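Local structure of tail fiber protein (Acinetobacter phage AM24, 5W5P) at residues V328-E339 / S364-G375. The protein probably recognises and degrades the capsular polysaccharide of its Acinetobacter host as a trimeric phage tailspike. Residues are numbered along the deposited sequence; the frame is centred on the assembly and turned at random.
Sequences VYAGTFIGNYFE and SSGVTFIGNQFG
F333 and F369 project alike from neighbouring parallel strands of a right-handed beta-helix, and F338 repeats the pattern with F374. In the first pair CD1 of F333 comes 3.5 Å from CE2 of F369; the planes are nearly parallel (10°) but displaced, with little face-to-face overlap. Both rings have CG anti to the carbonyl carbon, which turns equivalent faces the same way from coil to coil, and on its other neighbour F369 stacks with F408. V367 CG1 fills in at the edge of the F333 ring. Flat apolar rings suit this interior, where the axes of strands 331-334 and 365-370 approach to 4.7 Å.

Between the two aromatic rows each chain breaks its strand, at G335 and G371, both with positive phi, a backbone shape glycine adopts readily. N372 spans the break: its ND2 donates to F333 O (2.8 Å) from above the carbonyl plane, while I370 N reaches the same oxygen from the opposite face. OD1 of N372 accepts from N336 N at 2.9 Å. N336 runs alongside, its amide 20° from that of N372, and bonds onward to C311 and N314; N372 ND2 also meets N411 OD1. N336, N372 and N411 thus form an asparagine ladder, as known from other parallel beta-helices.

On the face bearing T332, I334 and Y337, side-chain contacts within the pair are sparser: CG2 of I334 stays 4.2 Å from CB of I370. This face is nonetheless buried, against I334 of the second subunit and G371 of the third. The looser parts are the ends, where Y329 and E339 are partly exposed, although the Y329 ring stacks on W412 of the third subunit. Buried amide and backbone groups thus satisfy one another along the coil axis, consistent with a rigid shaft.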
loop_
_atom_site.group_PDB
_atom_site.type_symbol
_atom_site.label_atom_id
_atom_site.label_comp_id
_atom_site.label_asym_id
_atom_site.label_seq_id
_atom_site.Cartn_x
_atom_site.Cartn_y
_atom_site.Cartn_z
ATOM N N VAL A 328 -5.043 -17.970 -5.966
ATOM C CA VAL A 328 -5.066 -16.759 -5.151
ATOM C C VAL A 328 -6.212 -15.878 -5.626
ATOM O O VAL A 328 -6.268 -15.511 -6.805
ATOM C CB VAL A 328 -3.736 -15.991 -5.230
ATOM C CG1 VAL A 328 -3.815 -14.677 -4.427
ATOM C CG2 VAL A 328 -2.575 -16.858 -4.751
ATOM N N TYR A 329 -7.119 -15.534 -4.712
ATOM C CA TYR A 329 -8.139 -14.520 -4.954
ATOM C C TYR A 329 -7.763 -13.261 -4.181
ATOM O O TYR A 329 -7.379 -13.344 -3.008
ATOM C CB TYR A 329 -9.529 -14.994 -4.521
ATOM C CG TYR A 329 -10.056 -16.216 -5.239
ATOM C CD1 TYR A 329 -9.417 -16.724 -6.361
ATOM C CD2 TYR A 329 -11.196 -16.863 -4.789
ATOM C CE1 TYR A 329 -9.898 -17.844 -7.015
ATOM C CE2 TYR A 329 -11.688 -17.985 -5.438
ATOM C CZ TYR A 329 -11.032 -18.471 -6.550
ATOM O OH TYR A 329 -11.511 -19.590 -7.195
ATOM N N ALA A 330 -7.864 -12.105 -4.841
ATOM C CA ALA A 330 -7.565 -10.808 -4.235
ATOM C C ALA A 330 -6.141 -10.777 -3.667
ATOM O O ALA A 330 -5.920 -10.607 -2.466
ATOM C CB ALA A 330 -8.599 -10.455 -3.160
ATOM N N GLY A 331 -5.172 -10.949 -4.560
ATOM C CA GLY A 331 -3.765 -10.845 -4.209
ATOM C C GLY A 331 -3.192 -9.513 -4.660
ATOM O O GLY A 331 -3.572 -8.983 -5.704
ATOM N N THR A 332 -2.277 -8.974 -3.852
ATOM C CA THR A 332 -1.580 -7.738 -4.179
ATOM C C THR A 332 -0.105 -7.882 -3.829
ATOM O O THR A 332 0.242 -8.450 -2.791
ATOM C CB THR A 332 -2.192 -6.531 -3.442
ATOM O OG1 THR A 332 -2.547 -6.906 -2.106
ATOM C CG2 THR A 332 -3.436 -6.018 -4.174
ATOM N N PHE A 333 0.760 -7.383 -4.713
ATOM C CA PHE A 333 2.212 -7.385 -4.507
ATOM C C PHE A 333 2.733 -6.021 -4.956
ATOM O O PHE A 333 2.962 -5.807 -6.151
ATOM C CB PHE A 333 2.894 -8.511 -5.278
ATOM C CG PHE A 333 2.402 -9.890 -4.920
ATOM C CD1 PHE A 333 1.215 -10.374 -5.453
ATOM C CD2 PHE A 333 3.136 -10.713 -4.076
ATOM C CE1 PHE A 333 0.756 -11.632 -5.143
ATOM C CE2 PHE A 333 2.679 -11.980 -3.761
ATOM C CZ PHE A 333 1.482 -12.438 -4.299
ATOM N N ILE A 334 2.938 -5.112 -4.002
ATOM C CA ILE A 334 3.212 -3.709 -4.286
ATOM C C ILE A 334 4.600 -3.358 -3.765
ATOM O O ILE A 334 4.851 -3.403 -2.554
ATOM C CB ILE A 334 2.150 -2.782 -3.678
ATOM C CG1 ILE A 334 0.741 -3.289 -4.010
ATOM C CG2 ILE A 334 2.384 -1.330 -4.115
ATOM C CD1 ILE A 334 -0.372 -2.344 -3.597
ATOM N N GLY A 335 5.501 -3.001 -4.677
ATOM C CA GLY A 335 6.736 -2.349 -4.292
ATOM C C GLY A 335 7.791 -3.233 -3.672
ATOM O O GLY A 335 8.627 -2.741 -2.914
ATOM N N ASN A 336 7.782 -4.529 -3.967
ATOM C CA ASN A 336 8.823 -5.395 -3.439
ATOM C C ASN A 336 10.164 -5.097 -4.104
ATOM O O ASN A 336 10.240 -4.536 -5.201
ATOM C CB ASN A 336 8.454 -6.864 -3.631
ATOM C CG ASN A 336 7.355 -7.303 -2.694
ATOM O OD1 ASN A 336 7.500 -7.225 -1.471
ATOM N ND2 ASN A 336 6.232 -7.743 -3.260
ATOM N N TYR A 337 11.233 -5.479 -3.410
ATOM C CA TYR A 337 12.606 -5.284 -3.863
ATOM C C TYR A 337 13.248 -6.662 -3.972
ATOM O O TYR A 337 13.562 -7.290 -2.953
ATOM C CB TYR A 337 13.363 -4.373 -2.891
ATOM C CG TYR A 337 14.824 -4.103 -3.211
ATOM C CD1 TYR A 337 15.803 -5.053 -2.943
ATOM C CD2 TYR A 337 15.229 -2.878 -3.730
ATOM C CE1 TYR A 337 17.130 -4.808 -3.214
ATOM C CE2 TYR A 337 16.562 -2.621 -4.000
ATOM C CZ TYR A 337 17.509 -3.590 -3.738
ATOM O OH TYR A 337 18.838 -3.346 -4.002
ATOM N N PHE A 338 13.421 -7.135 -5.202
ATOM C CA PHE A 338 14.107 -8.387 -5.481
ATOM C C PHE A 338 15.456 -8.095 -6.121
ATOM O O PHE A 338 15.552 -7.260 -7.028
ATOM C CB PHE A 338 13.275 -9.275 -6.404
ATOM C CG PHE A 338 11.911 -9.595 -5.876
ATOM C CD1 PHE A 338 11.738 -10.593 -4.931
ATOM C CD2 PHE A 338 10.795 -8.912 -6.339
ATOM C CE1 PHE A 338 10.476 -10.901 -4.446
ATOM C CE2 PHE A 338 9.531 -9.213 -5.863
ATOM C CZ PHE A 338 9.369 -10.207 -4.914
ATOM N N GLU A 339 16.496 -8.784 -5.648
ATOM C CA GLU A 339 17.851 -8.555 -6.145
ATOM C C GLU A 339 18.664 -9.837 -6.041
ATOM O O GLU A 339 18.887 -10.339 -4.935
ATOM C CB GLU A 339 18.535 -7.429 -5.365
ATOM C CG GLU A 339 19.935 -7.098 -5.857
ATOM C CD GLU A 339 19.958 -6.702 -7.323
ATOM O OE1 GLU A 339 19.071 -5.932 -7.748
ATOM O OE2 GLU A 339 20.865 -7.157 -8.051
ATOM N N SER A 364 -6.038 -18.701 -10.411
ATOM C CA SER A 364 -6.123 -17.498 -9.599
ATOM C C SER A 364 -7.133 -16.527 -10.205
ATOM O O SER A 364 -7.567 -16.673 -11.352
ATOM C CB SER A 364 -4.754 -16.837 -9.467
ATOM O OG SER A 364 -3.874 -17.641 -8.700
ATOM N N SER A 365 -7.516 -15.521 -9.414
ATOM C CA SER A 365 -8.552 -14.586 -9.857
ATOM C C SER A 365 -8.418 -13.284 -9.080
ATOM O O SER A 365 -8.775 -13.232 -7.901
ATOM C CB SER A 365 -9.940 -15.193 -9.675
ATOM O OG SER A 365 -10.916 -14.410 -10.332
ATOM N N GLY A 366 -7.935 -12.239 -9.748
ATOM C CA GLY A 366 -7.779 -10.943 -9.119
ATOM C C GLY A 366 -6.457 -10.780 -8.398
ATOM O O GLY A 366 -6.404 -10.854 -7.168
ATOM N N VAL A 367 -5.379 -10.571 -9.155
ATOM C CA VAL A 367 -4.035 -10.398 -8.613
ATOM C C VAL A 367 -3.382 -9.223 -9.326
ATOM O O VAL A 367 -3.426 -9.138 -10.559
ATOM C CB VAL A 367 -3.174 -11.672 -8.774
ATOM C CG1 VAL A 367 -1.852 -11.527 -8.030
ATOM C CG2 VAL A 367 -3.927 -12.903 -8.294
ATOM N N THR A 368 -2.776 -8.316 -8.558
ATOM C CA THR A 368 -2.200 -7.098 -9.118
ATOM C C THR A 368 -0.776 -6.911 -8.620
ATOM O O THR A 368 -0.529 -6.948 -7.410
ATOM C CB THR A 368 -3.045 -5.873 -8.757
ATOM O OG1 THR A 368 -4.425 -6.149 -9.026
ATOM C CG2 THR A 368 -2.609 -4.664 -9.575
ATOM N N PHE A 369 0.151 -6.696 -9.555
ATOM C CA PHE A 369 1.555 -6.414 -9.261
ATOM C C PHE A 369 1.854 -4.969 -9.634
ATOM O O PHE A 369 1.750 -4.600 -10.806
ATOM C CB PHE A 369 2.478 -7.353 -10.035
ATOM C CG PHE A 369 2.321 -8.793 -9.668
ATOM C CD1 PHE A 369 1.322 -9.563 -10.243
ATOM C CD2 PHE A 369 3.173 -9.380 -8.743
ATOM C CE1 PHE A 369 1.174 -10.893 -9.906
ATOM C CE2 PHE A 369 3.033 -10.715 -8.401
ATOM C CZ PHE A 369 2.033 -11.473 -8.984
ATOM N N ILE A 370 2.235 -4.160 -8.647
ATOM C CA ILE A 370 2.493 -2.739 -8.850
ATOM C C ILE A 370 3.874 -2.406 -8.302
ATOM O O ILE A 370 4.155 -2.660 -7.126
ATOM C CB ILE A 370 1.425 -1.861 -8.176
ATOM C CG1 ILE A 370 0.025 -2.261 -8.655
ATOM C CG2 ILE A 370 1.696 -0.388 -8.452
ATOM C CD1 ILE A 370 -1.084 -1.603 -7.890
ATOM N N GLY A 371 4.733 -1.853 -9.155
ATOM C CA GLY A 371 5.951 -1.206 -8.696
ATOM C C GLY A 371 7.010 -2.098 -8.085
ATOM O O GLY A 371 7.794 -1.632 -7.254
ATOM N N ASN A 372 7.065 -3.366 -8.476
ATOM C CA ASN A 372 8.117 -4.258 -8.015
ATOM C C ASN A 372 9.360 -4.108 -8.884
ATOM O O ASN A 372 9.274 -3.775 -10.069
ATOM C CB ASN A 372 7.644 -5.712 -8.043
ATOM C CG ASN A 372 6.404 -5.933 -7.208
ATOM O OD1 ASN A 372 6.491 -6.121 -5.997
ATOM N ND2 ASN A 372 5.240 -5.906 -7.847
ATOM N N GLN A 373 10.522 -4.346 -8.285
ATOM C CA GLN A 373 11.765 -4.484 -9.033
ATOM C C GLN A 373 12.187 -5.942 -9.000
ATOM O O GLN A 373 12.474 -6.484 -7.929
ATOM C CB GLN A 373 12.884 -3.608 -8.478
ATOM C CG GLN A 373 14.235 -3.914 -9.106
ATOM C CD GLN A 373 15.389 -3.240 -8.390
ATOM O OE1 GLN A 373 16.044 -3.843 -7.537
ATOM N NE2 GLN A 373 15.659 -1.991 -8.748
ATOM N N PHE A 374 12.216 -6.568 -10.170
ATOM C CA PHE A 374 12.672 -7.946 -10.300
ATOM C C PHE A 374 14.110 -7.953 -10.815
ATOM O O PHE A 374 14.388 -8.220 -11.986
ATOM C CB PHE A 374 11.746 -8.723 -11.228
ATOM C CG PHE A 374 10.305 -8.731 -10.799
ATOM C CD1 PHE A 374 9.885 -9.518 -9.740
ATOM C CD2 PHE A 374 9.363 -7.974 -11.483
ATOM C CE1 PHE A 374 8.550 -9.539 -9.355
ATOM C CE2 PHE A 374 8.025 -7.987 -11.105
ATOM C CZ PHE A 374 7.618 -8.770 -10.037
ATOM N N GLY A 375 15.033 -7.636 -9.905
ATOM C CA GLY A 375 16.447 -7.625 -10.236
ATOM C C GLY A 375 17.037 -9.020 -10.249
ATOM O O GLY A 375 17.260 -9.618 -9.193
HETATM O O HOH W 1 -5.517 -7.579 -7.218
#